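Local coordinates for protein probable zinc protease PqqL (Escherichia coli, PDB 6OFT) that probably acts in the periplasm as a zinc-dependent endopeptidase of the M16 family, this chain being the first half of the protein, at residues M21-A26 and V203-I207; L160-N166 and K312-D316; E239-N245 and Q428-Q434. Numbering follows the deposited sequence.

Contact 1: M21-A26 and V203-I207; sequences MIYPHA and VVGDI. With PO4 (phosphate ion), chain D.
Parallel strands pair with a simple alternation of backbone bonds, and here strand 21-24 lies beside strand 203-205 with N-to-C directions only 4° apart and axes 4.8 Å apart. Ile22 pairs with Val203 (CA-CA 4.7 Å), Tyr23 with Val204 (4.8 Å) and Pro24 with Gly205 (5.1 Å). Four hydrogen bonds hold this register: Val203 N to Met21 O (2.9 Å), Tyr23 N to Val203 O (2.9 Å), Gly205 N to Tyr23 O (3.1 Å) and His25 N to Gly205 O (3.1 Å). CA-H...O contacts fill the intervals, as from Ile22 CA to Val203 O (3.3 Å). Gly205, at phi 151° and psi -168°, takes a conformation in which a CB would be jammed against the preceding carbonyl; Asp206 then centres an inverse gamma turn.

Apolar side chains divide between the two faces. Ile22 (m, t) sets CG1 4.0 Å from Val203 CB, and both meet helix 209-220. On the opposite face Tyr23 (t) holds CB 4.3 Å from Val204 CG1, where Val204 meets helix 378-391. The pair thus lies inside the mixed sheet of an alpha+beta domain, sandwiched by helices.

Polar groups gather toward the C-terminal end of strand 21-24 and just beyond it. His25 (t) donates from ND1 to phosphate O1 (2.6 Å) and from NE2 to Arg376 O, while Tyr23 OH bonds to Asp6 and Arg376. Gln373 and Arg376 also hold the phosphate, probably a crystallisation ion. Chemically, main-chain bonds fix the register, side chains pack the two faces, Gly205 is required by its conformation, and a polar corner can hold an anion.

Contact 2: L160-N166 and K312-D316; sequences LLANTRN and KIAPD
A loop packed against a beta bulge, without a hydrogen bond between the two, makes this contact, which joins the two sheet-and-helix halves of the chain. Segment 160-166 leaves helix 148-160; segment 312-316 ends strand 303-314, the edge strand of the five-stranded sheet, and starts the tight turn into strand 317-326. In the classic bulge, Ile313 (phi/psi -116°/-20°) and Ala314 (-159°/168°) together face the first residue of strand 317-326.

Opposite it, the helix ends, and Leu161, the first residue off helical angles, opens a type II turn running to Thr164, with Ala162 at -56°/134° and Asn163 at 64°/26°. Thr164 closes the turn twice over: its N reaches Leu161 O at 3.2 Å, and its OG1, on a p rotamer, donates to the same Leu161 O at 2.7 Å. The nearest CA pairs are Leu161 with Ile313 (6.5 Å) and Asn166 with Ala314 (6.4 Å), too wide for strand pairing.

Side chains bridge that gap. Ile313 (p, t) points toward the loop and is the residue most enclosed by it: CG2 lies 3.9 Å from Leu160 CG, CB 3.9 Å from Leu161 CD2, and CD1 3.3 Å from Leu160 O, a carbonyl that also accepts a hydrogen bond from Arg262 of strand 256-264, two strands further in. Leu161 (m, t) brings CD2 to 3.5 Å from Ile313 O. Further along, small groups allow a close fit, Thr164 CG2 standing 4.0 Å from Ala314 CB. Asn166 (chi1 m) completes the patch by laying OD1 3.6 Å from Ala314 CB and 3.9 Å from Pro315 CD.

Contact 3: E239-N245 and Q428-Q434; sequences ENHLRFN and QDAFWEQ
How unequal side chains mesh is plain where parallel strands 242-245 and 430-434 lie 4.5 Å apart, crossing at -15°. Leu242 (t, p) fills the hollow over Ala430, CD1 3.9 Å from Ala430 CB and 4.0 Å from Trp432 CD1. Phe244 (m) and Trp432 (m) lie nearly parallel (15°) but slid apart, phenyl and five-membered ring centroids 5.1 Å apart; Ile451 touches both. This edges the five-stranded mixed sheet of the chain's second half, bonded by Arg243 N to Ala430 O (3.0 Å), Trp432 N to Arg243 O (2.9 Å), Asn245 N to Trp432 O and Gln434 N to Asn245 O (3.0 Å each). On the other face Arg243 CB abuts Phe431 CB (3.8 Å); Arg243 NH2 curls back to a salt bridge with Asp429 OD2 (2.7 Å), and NE meets Glu239 OE1 by charge alone (3.2 Å). Asp429 OD1 accepts from Glu239 N (2.8 Å). One water joins Asn245 O to Gln434 NE2 (2.9 Å each), another Asn245 ND2 (2.8 Å) to Glu433 OE1 (2.7 Å), salt-bridged to Arg156.

Contacts 1 and 3 illustrate the same rule, parallel strands far apart in sequence joined by backbone bonds, yet in different sheets, the centres of the two contacts about 44 Å apart. Contact 1 is buried between helices, its largely apolar faces giving way to polar groups toward the strand end; contact 3 is partly exposed at a sheet edge and adds a salt-bridge network and waters. Contact 2, also buried, lies between them and relies on apolar side chains, with no hydrogen bond between its two segments. It shares the second sheet with contact 3 and touches it directly: Ala162 CB lies 3.5 Å from Glu239 OE2, and Leu160 N lies 3.8 Å from Phe431 CE1.

Contact 1: M21-A26 and V203-I207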
loop_
_atom_site.group_PDB
_atom_site.type_symbol
_atom_site.label_atom_id
_atom_site.label_comp_id
_atom_site.label_asym_id
_atom_site.label_seq_id
_atom_site.Cartn_x
_atom_site.Cartn_y
_atom_site.Cartn_z
ATOM N N MET A 21 6.429 0.294 -19.097
ATOM C CA MET A 21 5.580 1.459 -18.872
ATOM C C MET A 21 6.497 2.645 -18.826
ATOM O O MET A 21 7.451 2.658 -18.042
ATOM C CB MET A 21 4.786 1.357 -17.560
ATOM C CG MET A 21 3.973 0.099 -17.426
ATOM S SD MET A 21 2.947 0.190 -15.963
ATOM C CE MET A 21 1.346 0.188 -16.726
ATOM N N ILE A 22 6.262 3.602 -19.716
ATOM C CA ILE A 22 7.064 4.824 -19.824
ATOM C C ILE A 22 6.175 6.043 -19.626
ATOM O O ILE A 22 5.134 6.175 -20.275
ATOM C CB ILE A 22 7.852 4.901 -21.160
ATOM C CG1 ILE A 22 8.785 3.667 -21.341
ATOM C CG2 ILE A 22 8.638 6.241 -21.266
ATOM C CD1 ILE A 22 9.103 3.384 -22.773
ATOM N N TYR A 23 6.608 6.948 -18.736
ATOM C CA TYR A 23 5.858 8.159 -18.455
ATOM C C TYR A 23 6.798 9.346 -18.399
ATOM O O TYR A 23 7.722 9.333 -17.582
ATOM C CB TYR A 23 5.030 8.030 -17.162
ATOM C CG TYR A 23 3.965 9.104 -17.054
ATOM C CD1 TYR A 23 2.725 8.947 -17.667
ATOM C CD2 TYR A 23 4.216 10.296 -16.386
ATOM C CE1 TYR A 23 1.764 9.955 -17.624
ATOM C CE2 TYR A 23 3.257 11.311 -16.327
ATOM C CZ TYR A 23 2.029 11.133 -16.944
ATOM O OH TYR A 23 1.079 12.124 -16.885
ATOM N N PRO A 24 6.581 10.389 -19.245
ATOM C CA PRO A 24 7.475 11.562 -19.197
ATOM C C PRO A 24 7.187 12.450 -17.999
ATOM O O PRO A 24 6.029 12.617 -17.630
ATOM C CB PRO A 24 7.176 12.291 -20.512
ATOM C CG PRO A 24 5.774 11.885 -20.855
ATOM C CD PRO A 24 5.517 10.548 -20.271
ATOM N N HIS A 25 8.240 13.010 -17.389
ATOM C CA HIS A 25 8.123 13.928 -16.257
ATOM C C HIS A 25 9.388 14.767 -16.158
ATOM O O HIS A 25 10.472 14.236 -16.332
ATOM C CB HIS A 25 7.818 13.196 -14.936
ATOM C CG HIS A 25 7.234 14.110 -13.893
ATOM N ND1 HIS A 25 6.045 14.768 -14.105
ATOM C CD2 HIS A 25 7.713 14.465 -12.676
ATOM C CE1 HIS A 25 5.816 15.480 -13.018
ATOM N NE2 HIS A 25 6.798 15.344 -12.135
ATOM N N ALA A 26 9.266 16.065 -15.911
ATOM C CA ALA A 26 10.454 16.932 -15.857
ATOM C C ALA A 26 10.517 17.751 -14.560
ATOM O O ALA A 26 10.854 18.932 -14.575
ATOM C CB ALA A 26 10.493 17.844 -17.087
ATOM N N VAL A 203 9.798 3.235 -16.524
ATOM C CA VAL A 203 10.643 4.414 -16.799
ATOM C C VAL A 203 9.792 5.669 -16.543
ATOM O O VAL A 203 8.815 5.879 -17.243
ATOM C CB VAL A 203 11.218 4.378 -18.258
ATOM C CG1 VAL A 203 12.038 5.628 -18.580
ATOM C CG2 VAL A 203 12.047 3.119 -18.509
ATOM N N VAL A 204 10.136 6.482 -15.524
ATOM C CA VAL A 204 9.385 7.712 -15.205
ATOM C C VAL A 204 10.400 8.842 -15.077
ATOM O O VAL A 204 11.277 8.803 -14.209
ATOM C CB VAL A 204 8.471 7.613 -13.934
ATOM C CG1 VAL A 204 7.597 8.870 -13.780
ATOM C CG2 VAL A 204 7.589 6.365 -13.960
ATOM N N GLY A 205 10.276 9.847 -15.929
ATOM C CA GLY A 205 11.225 10.938 -15.856
ATOM C C GLY A 205 11.468 11.630 -17.163
ATOM O O GLY A 205 10.738 11.426 -18.137
ATOM N N ASP A 206 12.513 12.470 -17.162
ATOM C CA ASP A 206 12.878 13.396 -18.229
ATOM C C ASP A 206 13.641 12.772 -19.395
ATOM O O ASP A 206 14.791 13.114 -19.656
ATOM C CB ASP A 206 13.646 14.580 -17.618
ATOM C CG ASP A 206 13.512 15.849 -18.421
ATOM O OD1 ASP A 206 12.717 15.858 -19.395
ATOM O OD2 ASP A 206 14.191 16.832 -18.083
ATOM N N ILE A 207 12.955 11.920 -20.149
ATOM C CA ILE A 207 13.504 11.210 -21.307
ATOM C C ILE A 207 12.435 11.145 -22.421
ATOM O O ILE A 207 11.247 10.982 -22.119
ATOM C CB ILE A 207 14.023 9.807 -20.844
ATOM C CG1 ILE A 207 14.780 9.070 -21.968
ATOM C CG2 ILE A 207 12.893 8.935 -20.226
ATOM C CD1 ILE A 207 15.702 7.970 -21.474
HETATM P P PO4 D . 3.940 15.598 -17.053
HETATM O O1 PO4 D . 3.953 14.840 -15.712
HETATM O O2 PO4 D . 2.523 16.326 -17.208
HETATM O O3 PO4 D . 5.109 16.691 -17.125
HETATM O O4 PO4 D . 4.121 14.523 -18.224
#

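Contact 2: L160-N166 and K312-D316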
loop_
_atom_site.group_PDB
_atom_site.type_symbol
_atom_site.label_atom_id
_atom_site.label_comp_id
_atom_site.label_asym_id
_atom_site.label_seq_id
_atom_site.Cartn_x
_atom_site.Cartn_y
_atom_site.Cartn_z
ATOM N N LEU A 160 -6.664 -8.345 11.956
ATOM C CA LEU A 160 -6.677 -7.697 10.652
ATOM C C LEU A 160 -6.534 -8.675 9.484
ATOM O O LEU A 160 -7.244 -8.524 8.487
ATOM C CB LEU A 160 -5.547 -6.640 10.625
ATOM C CG LEU A 160 -5.617 -5.487 9.613
ATOM C CD1 LEU A 160 -6.911 -4.680 9.750
ATOM C CD2 LEU A 160 -4.442 -4.552 9.822
ATOM N N LEU A 161 -5.629 -9.672 9.594
ATOM C CA LEU A 161 -5.352 -10.577 8.479
ATOM C C LEU A 161 -5.976 -11.972 8.602
ATOM O O LEU A 161 -5.515 -12.900 7.933
ATOM C CB LEU A 161 -3.828 -10.687 8.236
ATOM C CG LEU A 161 -2.992 -9.383 8.126
ATOM C CD1 LEU A 161 -1.578 -9.702 7.710
ATOM C CD2 LEU A 161 -3.600 -8.383 7.147
ATOM N N ALA A 162 -7.046 -12.130 9.406
ATOM C CA ALA A 162 -7.715 -13.434 9.526
ATOM C C ALA A 162 -8.152 -13.933 8.134
ATOM O O ALA A 162 -8.645 -13.143 7.325
ATOM C CB ALA A 162 -8.929 -13.315 10.431
ATOM N N ASN A 163 -7.890 -15.215 7.830
ATOM C CA ASN A 163 -8.267 -15.886 6.575
ATOM C C ASN A 163 -7.603 -15.319 5.305
ATOM O O ASN A 163 -8.146 -15.477 4.215
ATOM C CB ASN A 163 -9.793 -15.927 6.413
ATOM C CG ASN A 163 -10.528 -16.590 7.547
ATOM O OD1 ASN A 163 -10.015 -17.479 8.222
ATOM N ND2 ASN A 163 -11.750 -16.167 7.778
ATOM N N THR A 164 -6.416 -14.704 5.435
ATOM C CA THR A 164 -5.662 -14.216 4.277
ATOM C C THR A 164 -4.417 -15.097 4.125
ATOM O O THR A 164 -3.928 -15.626 5.118
ATOM C CB THR A 164 -5.220 -12.748 4.449
ATOM O OG1 THR A 164 -4.285 -12.662 5.507
ATOM C CG2 THR A 164 -6.365 -11.792 4.704
ATOM N N ARG A 165 -3.856 -15.197 2.906
ATOM C CA ARG A 165 -2.584 -15.903 2.704
ATOM C C ARG A 165 -1.448 -15.034 3.339
ATOM O O ARG A 165 -0.457 -15.577 3.834
ATOM C CB ARG A 165 -2.355 -16.164 1.200
ATOM C CG ARG A 165 -0.967 -16.650 0.807
ATOM C CD ARG A 165 -0.642 -18.065 1.236
ATOM N NE ARG A 165 0.500 -18.540 0.465
ATOM C CZ ARG A 165 0.855 -19.811 0.336
ATOM N NH1 ARG A 165 0.170 -20.767 0.955
ATOM N NH2 ARG A 165 1.887 -20.140 -0.424
ATOM N N ASN A 166 -1.650 -13.689 3.355
ATOM C CA ASN A 166 -0.780 -12.660 3.944
ATOM C C ASN A 166 -0.446 -12.959 5.402
ATOM O O ASN A 166 0.669 -12.659 5.846
ATOM C CB ASN A 166 -1.459 -11.275 3.848
ATOM C CG ASN A 166 -1.781 -10.876 2.432
ATOM O OD1 ASN A 166 -2.623 -11.483 1.778
ATOM N ND2 ASN A 166 -1.101 -9.861 1.913
ATOM N N LYS A 312 -5.473 -1.489 2.536
ATOM C CA LYS A 312 -5.393 -2.761 1.816
ATOM C C LYS A 312 -4.859 -3.803 2.805
ATOM O O LYS A 312 -3.878 -3.530 3.506
ATOM C CB LYS A 312 -4.439 -2.633 0.610
ATOM C CG LYS A 312 -4.186 -3.936 -0.146
ATOM C CD LYS A 312 -3.102 -3.754 -1.194
ATOM C CE LYS A 312 -2.528 -5.069 -1.660
ATOM N NZ LYS A 312 -1.560 -4.869 -2.770
ATOM N N ILE A 313 -5.520 -4.985 2.902
ATOM C CA ILE A 313 -5.078 -6.030 3.833
ATOM C C ILE A 313 -4.633 -7.299 3.090
ATOM O O ILE A 313 -3.910 -8.118 3.653
ATOM C CB ILE A 313 -6.109 -6.321 4.968
ATOM C CG1 ILE A 313 -7.418 -6.957 4.429
ATOM C CG2 ILE A 313 -6.385 -5.048 5.817
ATOM C CD1 ILE A 313 -8.361 -7.537 5.511
ATOM N N ALA A 314 -5.082 -7.459 1.835
ATOM C CA ALA A 314 -4.780 -8.593 0.959
ATOM C C ALA A 314 -5.037 -8.120 -0.505
ATOM O O ALA A 314 -5.634 -7.047 -0.660
ATOM C CB ALA A 314 -5.697 -9.762 1.315
ATOM N N PRO A 315 -4.620 -8.850 -1.587
ATOM C CA PRO A 315 -4.904 -8.350 -2.958
ATOM C C PRO A 315 -6.394 -8.090 -3.261
ATOM O O PRO A 315 -6.701 -7.232 -4.076
ATOM C CB PRO A 315 -4.330 -9.452 -3.872
ATOM C CG PRO A 315 -3.301 -10.156 -3.027
ATOM C CD PRO A 315 -3.876 -10.132 -1.632
ATOM N N ASP A 316 -7.318 -8.822 -2.599
ATOM C CA ASP A 316 -8.768 -8.714 -2.833
ATOM C C ASP A 316 -9.552 -8.072 -1.682
ATOM O O ASP A 316 -10.779 -8.105 -1.710
ATOM C CB ASP A 316 -9.319 -10.134 -3.060
ATOM C CG ASP A 316 -9.176 -11.088 -1.874
ATOM O OD1 ASP A 316 -8.407 -10.771 -0.937
ATOM O OD2 ASP A 316 -9.838 -12.148 -1.882
#

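Contact 3: E239-N245 and Q428-Q434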
loop_
_atom_site.group_PDB
_atom_site.type_symbol
_atom_site.label_atom_id
_atom_site.label_comp_id
_atom_site.label_asym_id
_atom_site.label_seq_id
_atom_site.Cartn_x
_atom_site.Cartn_y
_atom_site.Cartn_z
ATOM N N GLU A 239 -14.718 -13.440 8.231
ATOM C CA GLU A 239 -14.734 -14.013 9.578
ATOM C C GLU A 239 -15.894 -13.303 10.269
ATOM O O GLU A 239 -15.731 -12.186 10.766
ATOM C CB GLU A 239 -13.416 -13.788 10.321
ATOM C CG GLU A 239 -13.411 -14.546 11.639
ATOM C CD GLU A 239 -12.035 -14.655 12.236
ATOM O OE1 GLU A 239 -11.703 -13.810 13.095
ATOM O OE2 GLU A 239 -11.278 -15.562 11.821
ATOM N N ASN A 240 -17.077 -13.934 10.229
ATOM C CA ASN A 240 -18.344 -13.413 10.739
ATOM C C ASN A 240 -18.464 -13.526 12.260
ATOM O O ASN A 240 -19.354 -14.193 12.789
ATOM C CB ASN A 240 -19.509 -14.075 9.996
ATOM C CG ASN A 240 -19.396 -13.813 8.508
ATOM O OD1 ASN A 240 -18.970 -12.738 8.079
ATOM N ND2 ASN A 240 -19.711 -14.798 7.695
ATOM N N HIS A 241 -17.553 -12.831 12.948
ATOM C CA HIS A 241 -17.417 -12.796 14.394
ATOM C C HIS A 241 -16.857 -11.451 14.792
ATOM O O HIS A 241 -15.939 -10.944 14.140
ATOM C CB HIS A 241 -16.437 -13.892 14.869
ATOM C CG HIS A 241 -16.937 -15.289 14.661
ATOM N ND1 HIS A 241 -16.368 -16.130 13.710
ATOM C CD2 HIS A 241 -17.945 -15.948 15.280
ATOM C CE1 HIS A 241 -17.049 -17.263 13.784
ATOM N NE2 HIS A 241 -18.007 -17.201 14.713
ATOM N N LEU A 242 -17.414 -10.889 15.831
ATOM C CA LEU A 242 -16.945 -9.605 16.386
ATOM C C LEU A 242 -15.814 -9.890 17.377
ATOM O O LEU A 242 -16.067 -10.626 18.322
ATOM C CB LEU A 242 -18.114 -8.931 17.096
ATOM C CG LEU A 242 -17.795 -7.576 17.712
ATOM C CD1 LEU A 242 -17.280 -6.615 16.656
ATOM C CD2 LEU A 242 -18.994 -7.006 18.448
ATOM N N ARG A 243 -14.656 -9.309 17.185
ATOM C CA ARG A 243 -13.512 -9.520 18.069
ATOM C C ARG A 243 -13.155 -8.282 18.855
ATOM O O ARG A 243 -13.617 -7.187 18.535
ATOM C CB ARG A 243 -12.291 -10.039 17.292
ATOM C CG ARG A 243 -12.486 -11.396 16.661
ATOM C CD ARG A 243 -11.940 -11.324 15.264
ATOM N NE ARG A 243 -13.003 -11.149 14.298
ATOM C CZ ARG A 243 -12.843 -10.668 13.069
ATOM N NH1 ARG A 243 -11.643 -10.296 12.644
ATOM N NH2 ARG A 243 -13.881 -10.549 12.262
ATOM N N PHE A 244 -12.343 -8.458 19.910
ATOM C CA PHE A 244 -11.941 -7.364 20.792
ATOM C C PHE A 244 -10.475 -7.493 21.125
ATOM O O PHE A 244 -10.020 -8.593 21.428
ATOM C CB PHE A 244 -12.769 -7.388 22.097
ATOM C CG PHE A 244 -14.231 -7.053 21.929
ATOM C CD1 PHE A 244 -15.156 -8.041 21.602
ATOM C CD2 PHE A 244 -14.693 -5.760 22.143
ATOM C CE1 PHE A 244 -16.499 -7.730 21.420
ATOM C CE2 PHE A 244 -16.047 -5.450 21.983
ATOM C CZ PHE A 244 -16.942 -6.439 21.622
ATOM N N ASN A 245 -9.742 -6.375 21.102
ATOM C CA ASN A 245 -8.311 -6.368 21.425
ATOM C C ASN A 245 -7.884 -5.110 22.173
ATOM O O ASN A 245 -8.421 -4.031 21.941
ATOM C CB ASN A 245 -7.465 -6.481 20.140
ATOM C CG ASN A 245 -6.024 -6.868 20.393
ATOM O OD1 ASN A 245 -5.680 -7.424 21.428
ATOM N ND2 ASN A 245 -5.148 -6.579 19.460
ATOM N N GLN A 428 -20.538 -8.326 9.845
ATOM C CA GLN A 428 -20.147 -9.181 10.986
ATOM C C GLN A 428 -18.616 -9.332 11.125
ATOM O O GLN A 428 -18.141 -9.789 12.164
ATOM C CB GLN A 428 -20.770 -10.575 10.835
ATOM C CG GLN A 428 -22.274 -10.604 10.612
ATOM C CD GLN A 428 -22.708 -12.007 10.288
ATOM O OE1 GLN A 428 -22.987 -12.811 11.177
ATOM N NE2 GLN A 428 -22.760 -12.338 9.006
ATOM N N ASP A 429 -17.854 -8.974 10.081
ATOM C CA ASP A 429 -16.409 -9.084 10.112
ATOM C C ASP A 429 -15.820 -7.793 10.653
ATOM O O ASP A 429 -15.426 -6.897 9.911
ATOM C CB ASP A 429 -15.844 -9.541 8.744
ATOM C CG ASP A 429 -14.408 -10.008 8.767
ATOM O OD1 ASP A 429 -14.010 -10.743 7.832
ATOM O OD2 ASP A 429 -13.664 -9.623 9.714
ATOM N N ALA A 430 -15.795 -7.749 11.971
ATOM C CA ALA A 430 -15.373 -6.538 12.693
ATOM C C ALA A 430 -14.593 -6.799 13.980
ATOM O O ALA A 430 -14.710 -7.890 14.491
ATOM C CB ALA A 430 -16.558 -5.665 12.981
ATOM N N PHE A 431 -13.850 -5.799 14.440
ATOM C CA PHE A 431 -13.157 -5.887 15.713
ATOM C C PHE A 431 -12.964 -4.515 16.360
ATOM O O PHE A 431 -12.677 -3.532 15.669
ATOM C CB PHE A 431 -11.835 -6.686 15.631
ATOM C CG PHE A 431 -10.693 -6.072 14.855
ATOM C CD1 PHE A 431 -10.490 -6.392 13.510
ATOM C CD2 PHE A 431 -9.769 -5.241 15.483
ATOM C CE1 PHE A 431 -9.400 -5.869 12.808
ATOM C CE2 PHE A 431 -8.691 -4.697 14.773
ATOM C CZ PHE A 431 -8.501 -5.032 13.447
ATOM N N TRP A 432 -13.146 -4.483 17.666
ATOM C CA TRP A 432 -12.909 -3.297 18.520
ATOM C C TRP A 432 -11.462 -3.324 18.985
ATOM O O TRP A 432 -10.994 -4.378 19.328
ATOM C CB TRP A 432 -13.843 -3.273 19.726
ATOM C CG TRP A 432 -15.225 -2.844 19.377
ATOM C CD1 TRP A 432 -16.277 -3.651 19.127
ATOM C CD2 TRP A 432 -15.690 -1.502 19.201
ATOM N NE1 TRP A 432 -17.366 -2.903 18.820
ATOM C CE2 TRP A 432 -17.043 -1.584 18.849
ATOM C CE3 TRP A 432 -15.105 -0.245 19.317
ATOM C CZ2 TRP A 432 -17.821 -0.459 18.606
ATOM C CZ3 TRP A 432 -15.872 0.862 19.080
ATOM C CH2 TRP A 432 -17.208 0.759 18.716
ATOM N N GLU A 433 -10.809 -2.196 19.002
ATOM C CA GLU A 433 -9.434 -2.148 19.453
ATOM C C GLU A 433 -9.128 -0.910 20.284
ATOM O O GLU A 433 -9.460 0.201 19.890
ATOM C CB GLU A 433 -8.495 -2.226 18.243
ATOM C CG GLU A 433 -7.021 -2.306 18.591
ATOM C CD GLU A 433 -6.179 -1.924 17.398
ATOM O OE1 GLU A 433 -5.870 -2.824 16.586
ATOM O OE2 GLU A 433 -5.865 -0.723 17.249
ATOM N N GLN A 434 -8.452 -1.113 21.412
ATOM C CA GLN A 434 -7.989 -0.034 22.267
ATOM C C GLN A 434 -6.484 -0.084 22.364
ATOM O O GLN A 434 -5.906 -1.164 22.392
ATOM C CB GLN A 434 -8.622 -0.087 23.660
ATOM C CG GLN A 434 -10.016 0.541 23.682
ATOM C CD GLN A 434 -10.788 0.192 24.918
ATOM O OE1 GLN A 434 -11.142 1.053 25.724
ATOM N NE2 GLN A 434 -11.084 -1.078 25.090
HETATM O O HOH W 1 -10.967 -3.077 22.941
HETATM O O HOH W 2 -6.122 -5.442 17.080
#